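Local structure of Rho guanine nucleotide exchange factor 3 (Mus musculus, 2Z0Q) at residues V278-L286 with K334-K345. The protein acts as a guanine nucleotide exchange factor for the GTPases RhoA and RhoB, and this chain is its DH-PH domain portion. Residues are numbered along the deposited sequence; the frame is centred on the assembly and turned at random.
Sequences VKDLTLEDL and KQQWLNCIRQAK
Leu283, on strand 282-285, faces Ile341 in segment 334-345 of helix 331-345, the axes of strand and helix segment approaching to 9.9 Å and running roughly antiparallel, at 150°. Leu283 forks over the helix: CD1 meets Leu338 CD2 at 3.8 Å, while CD2 reaches Ile341 CG2 and the aliphatic CG of Arg342. Leu281 CD2 approaches the same Ile341 methyl (CG2) at 3.9 Å, and Val278 CG1 lies 3.6 Å from Lys345 CG and also touches Ala344.

Polar groups close both ends. Lys345, bent at chi3 (70°) and chi4 (66°), curls back to give NZ to Leu281 O at 2.9 Å and, almost in line with the carbonyl bond, to Val278 O at 3.2 Å; a water links NZ to Lys279 O. The extended Lys334 carries NZ to Asp285 OD1, a 2.7 Å salt bridge, and also to Phe310 O. An alanine here would lack the amine, and Asp285 would probably be left without its salt-bridge mate and Phe310 O without this donor. Two waters lie at the guanidinium edge of Arg342, bridging it to Leu283 O and Asp285 OD2.

Between the PH domain's C-terminal helix, which closes one end of the β-barrel, and 278-286 lies an aliphatic centre flanked by lysine-held oxygens, consistent with apolar burial and directional bonds together holding the helix there; pairing with 310-315 also holds the strand.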
loop_
_atom_site.group_PDB
_atom_site.type_symbol
_atom_site.label_atom_id
_atom_site.label_comp_id
_atom_site.label_asym_id
_atom_site.label_seq_id
_atom_site.Cartn_x
_atom_site.Cartn_y
_atom_site.Cartn_z
ATOM N N VAL A 278 -7.216 4.362 -22.834
ATOM C CA VAL A 278 -8.456 4.227 -22.086
ATOM C C VAL A 278 -9.668 4.684 -22.908
ATOM O O VAL A 278 -10.740 4.100 -22.760
ATOM C CB VAL A 278 -8.372 4.995 -20.720
ATOM C CG1 VAL A 278 -9.744 5.169 -20.092
ATOM C CG2 VAL A 278 -7.474 4.169 -19.735
ATOM N N LYS A 279 -9.497 5.673 -23.792
ATOM C CA LYS A 279 -10.628 6.147 -24.620
ATOM C C LYS A 279 -11.125 5.051 -25.576
ATOM O O LYS A 279 -12.261 5.118 -26.057
ATOM C CB LYS A 279 -10.233 7.361 -25.475
ATOM C CG LYS A 279 -9.139 7.078 -26.486
ATOM C CD LYS A 279 -8.999 8.190 -27.549
ATOM C CE LYS A 279 -8.019 7.748 -28.666
ATOM N NZ LYS A 279 -8.037 8.682 -29.837
ATOM N N ASP A 280 -10.266 4.073 -25.864
ATOM C CA ASP A 280 -10.626 2.976 -26.775
ATOM C C ASP A 280 -10.744 1.626 -26.058
ATOM O O ASP A 280 -10.772 0.580 -26.702
ATOM C CB ASP A 280 -9.574 2.818 -27.869
ATOM C CG ASP A 280 -9.287 4.116 -28.611
ATOM O OD1 ASP A 280 -10.251 4.786 -29.033
ATOM O OD2 ASP A 280 -8.087 4.441 -28.773
ATOM N N LEU A 281 -10.791 1.630 -24.738
ATOM C CA LEU A 281 -10.833 0.363 -24.002
ATOM C C LEU A 281 -12.286 -0.062 -23.745
ATOM O O LEU A 281 -13.029 0.635 -23.061
ATOM C CB LEU A 281 -10.062 0.539 -22.683
ATOM C CG LEU A 281 -9.775 -0.627 -21.723
ATOM C CD1 LEU A 281 -8.948 -0.136 -20.525
ATOM C CD2 LEU A 281 -11.112 -1.193 -21.229
ATOM N N THR A 282 -12.684 -1.207 -24.290
ATOM C CA THR A 282 -14.046 -1.712 -24.072
ATOM C C THR A 282 -13.947 -2.731 -22.910
ATOM O O THR A 282 -13.190 -3.699 -22.987
ATOM C CB THR A 282 -14.569 -2.420 -25.332
ATOM O OG1 THR A 282 -14.658 -1.479 -26.423
ATOM C CG2 THR A 282 -15.952 -3.019 -25.057
ATOM N N LEU A 283 -14.701 -2.480 -21.846
ATOM C CA LEU A 283 -14.685 -3.304 -20.645
ATOM C C LEU A 283 -15.984 -4.071 -20.566
ATOM O O LEU A 283 -17.058 -3.471 -20.655
ATOM C CB LEU A 283 -14.570 -2.403 -19.393
ATOM C CG LEU A 283 -14.742 -3.109 -18.051
ATOM C CD1 LEU A 283 -13.559 -4.077 -17.786
ATOM C CD2 LEU A 283 -14.774 -2.048 -16.942
ATOM N N GLU A 284 -15.902 -5.381 -20.421
ATOM C CA GLU A 284 -17.109 -6.213 -20.312
ATOM C C GLU A 284 -16.990 -7.126 -19.108
ATOM O O GLU A 284 -15.982 -7.782 -18.914
ATOM C CB GLU A 284 -17.297 -7.031 -21.604
ATOM C CG GLU A 284 -17.633 -6.096 -22.770
ATOM C CD GLU A 284 -17.568 -6.752 -24.148
ATOM O OE1 GLU A 284 -16.756 -7.667 -24.332
ATOM O OE2 GLU A 284 -18.319 -6.289 -25.061
ATOM N N ASP A 285 -18.017 -7.162 -18.283
ATOM C CA ASP A 285 -17.978 -8.015 -17.103
ATOM C C ASP A 285 -18.310 -9.417 -17.549
ATOM O O ASP A 285 -19.178 -9.590 -18.414
ATOM C CB ASP A 285 -19.050 -7.533 -16.118
ATOM C CG ASP A 285 -18.958 -8.195 -14.767
ATOM O OD1 ASP A 285 -18.217 -9.176 -14.616
ATOM O OD2 ASP A 285 -19.651 -7.702 -13.846
ATOM N N LEU A 286 -17.632 -10.420 -17.007
ATOM C CA LEU A 286 -17.964 -11.803 -17.337
ATOM C C LEU A 286 -18.548 -12.467 -16.093
ATOM O O LEU A 286 -17.989 -12.345 -15.023
ATOM C CB LEU A 286 -16.739 -12.597 -17.754
ATOM C CG LEU A 286 -16.179 -12.297 -19.144
ATOM C CD1 LEU A 286 -15.957 -10.824 -19.290
ATOM C CD2 LEU A 286 -14.833 -13.014 -19.315
ATOM N N LYS A 334 -11.833 -7.980 -8.147
ATOM C CA LYS A 334 -12.468 -7.840 -9.467
ATOM C C LYS A 334 -13.279 -6.546 -9.512
ATOM O O LYS A 334 -13.174 -5.761 -10.459
ATOM C CB LYS A 334 -13.378 -9.033 -9.786
ATOM C CG LYS A 334 -14.303 -8.706 -11.013
ATOM C CD LYS A 334 -14.958 -9.961 -11.590
ATOM C CE LYS A 334 -16.191 -9.570 -12.455
ATOM N NZ LYS A 334 -16.758 -10.794 -13.102
ATOM N N GLN A 335 -14.075 -6.285 -8.465
ATOM C CA GLN A 335 -14.846 -5.042 -8.448
ATOM C C GLN A 335 -13.936 -3.806 -8.485
ATOM O O GLN A 335 -14.258 -2.842 -9.165
ATOM C CB GLN A 335 -15.784 -4.979 -7.205
ATOM C CG GLN A 335 -16.848 -3.859 -7.289
ATOM C CD GLN A 335 -17.818 -4.053 -8.455
ATOM O OE1 GLN A 335 -18.359 -5.146 -8.640
ATOM N NE2 GLN A 335 -18.047 -2.998 -9.228
ATOM N N GLN A 336 -12.813 -3.845 -7.753
ATOM C CA GLN A 336 -11.850 -2.736 -7.719
ATOM C C GLN A 336 -11.382 -2.410 -9.136
ATOM O O GLN A 336 -11.336 -1.260 -9.543
ATOM C CB GLN A 336 -10.633 -3.110 -6.857
ATOM C CG GLN A 336 -10.942 -3.455 -5.375
ATOM C CD GLN A 336 -9.668 -3.785 -4.573
ATOM O OE1 GLN A 336 -8.959 -4.773 -4.857
ATOM N NE2 GLN A 336 -9.368 -2.946 -3.564
ATOM N N TRP A 337 -11.019 -3.450 -9.885
ATOM C CA TRP A 337 -10.608 -3.272 -11.280
ATOM C C TRP A 337 -11.726 -2.685 -12.126
ATOM O O TRP A 337 -11.514 -1.755 -12.894
ATOM C CB TRP A 337 -10.140 -4.605 -11.874
ATOM C CG TRP A 337 -8.681 -4.859 -11.634
ATOM C CD1 TRP A 337 -8.121 -5.703 -10.716
ATOM C CD2 TRP A 337 -7.593 -4.223 -12.310
ATOM N NE1 TRP A 337 -6.741 -5.628 -10.789
ATOM C CE2 TRP A 337 -6.399 -4.731 -11.756
ATOM C CE3 TRP A 337 -7.513 -3.278 -13.332
ATOM C CZ2 TRP A 337 -5.136 -4.311 -12.196
ATOM C CZ3 TRP A 337 -6.262 -2.859 -13.767
ATOM C CH2 TRP A 337 -5.093 -3.384 -13.196
ATOM N N LEU A 338 -12.926 -3.249 -12.016
ATOM C CA LEU A 338 -14.043 -2.697 -12.778
ATOM C C LEU A 338 -14.267 -1.213 -12.415
ATOM O O LEU A 338 -14.401 -0.360 -13.300
ATOM C CB LEU A 338 -15.328 -3.508 -12.483
ATOM C CG LEU A 338 -15.379 -4.968 -12.919
ATOM C CD1 LEU A 338 -16.818 -5.503 -12.687
ATOM C CD2 LEU A 338 -15.038 -5.088 -14.393
ATOM N N ASN A 339 -14.291 -0.904 -11.110
ATOM C CA ASN A 339 -14.509 0.491 -10.677
ATOM C C ASN A 339 -13.432 1.429 -11.241
ATOM O O ASN A 339 -13.750 2.462 -11.818
ATOM C CB ASN A 339 -14.507 0.610 -9.138
ATOM C CG ASN A 339 -15.617 -0.184 -8.465
ATOM O OD1 ASN A 339 -16.614 -0.568 -9.088
ATOM N ND2 ASN A 339 -15.457 -0.415 -7.158
ATOM N N CYS A 340 -12.150 1.056 -11.104
ATOM C CA CYS A 340 -11.070 1.919 -11.602
ATOM C C CYS A 340 -11.063 2.135 -13.102
ATOM O O CYS A 340 -10.834 3.232 -13.571
ATOM C CB CYS A 340 -9.704 1.392 -11.156
ATOM S SG CYS A 340 -9.454 1.541 -9.386
ATOM N N ILE A 341 -11.291 1.077 -13.874
ATOM C CA ILE A 341 -11.325 1.255 -15.296
ATOM C C ILE A 341 -12.520 2.155 -15.691
ATOM O O ILE A 341 -12.397 3.053 -16.511
ATOM C CB ILE A 341 -11.435 -0.106 -16.015
ATOM C CG1 ILE A 341 -10.170 -0.933 -15.720
ATOM C CG2 ILE A 341 -11.610 0.114 -17.555
ATOM C CD1 ILE A 341 -10.227 -2.338 -16.294
ATOM N N ARG A 342 -13.687 1.895 -15.128
ATOM C CA ARG A 342 -14.840 2.735 -15.463
ATOM C C ARG A 342 -14.610 4.204 -15.060
ATOM O O ARG A 342 -14.973 5.112 -15.802
ATOM C CB ARG A 342 -16.114 2.192 -14.797
ATOM C CG ARG A 342 -16.580 0.876 -15.411
ATOM C CD ARG A 342 -17.609 0.174 -14.589
ATOM N NE ARG A 342 -18.099 -1.024 -15.267
ATOM C CZ ARG A 342 -18.605 -2.076 -14.645
ATOM N NH1 ARG A 342 -18.682 -2.091 -13.320
ATOM N NH2 ARG A 342 -19.052 -3.107 -15.346
ATOM N N GLN A 343 -13.973 4.415 -13.913
ATOM C CA GLN A 343 -13.712 5.762 -13.421
ATOM C C GLN A 343 -12.736 6.473 -14.339
ATOM O O GLN A 343 -12.940 7.633 -14.696
ATOM C CB GLN A 343 -13.200 5.707 -11.976
ATOM C CG GLN A 343 -12.886 7.090 -11.380
ATOM C CD GLN A 343 -14.148 7.967 -11.264
ATOM O OE1 GLN A 343 -15.089 7.627 -10.532
ATOM N NE2 GLN A 343 -14.178 9.079 -12.002
ATOM N N ALA A 344 -11.678 5.767 -14.766
ATOM C CA ALA A 344 -10.734 6.378 -15.695
ATOM C C ALA A 344 -11.427 6.713 -17.029
ATOM O O ALA A 344 -11.168 7.763 -17.624
ATOM C CB ALA A 344 -9.508 5.435 -15.923
ATOM N N LYS A 345 -12.305 5.838 -17.522
ATOM C CA LYS A 345 -12.993 6.131 -18.784
ATOM C C LYS A 345 -13.875 7.359 -18.503
ATOM O O LYS A 345 -14.126 8.178 -19.389
ATOM C CB LYS A 345 -13.851 4.936 -19.262
ATOM C CG LYS A 345 -13.035 3.780 -19.868
ATOM C CD LYS A 345 -13.927 2.645 -20.409
ATOM C CE LYS A 345 -14.703 3.073 -21.669
ATOM N NZ LYS A 345 -13.879 3.358 -22.884
HETATM O O HOH W 1 -15.085 4.056 -25.368
HETATM O O HOH W 2 -18.386 -2.000 -18.387
HETATM O O HOH W 3 -20.645 -5.001 -14.247
#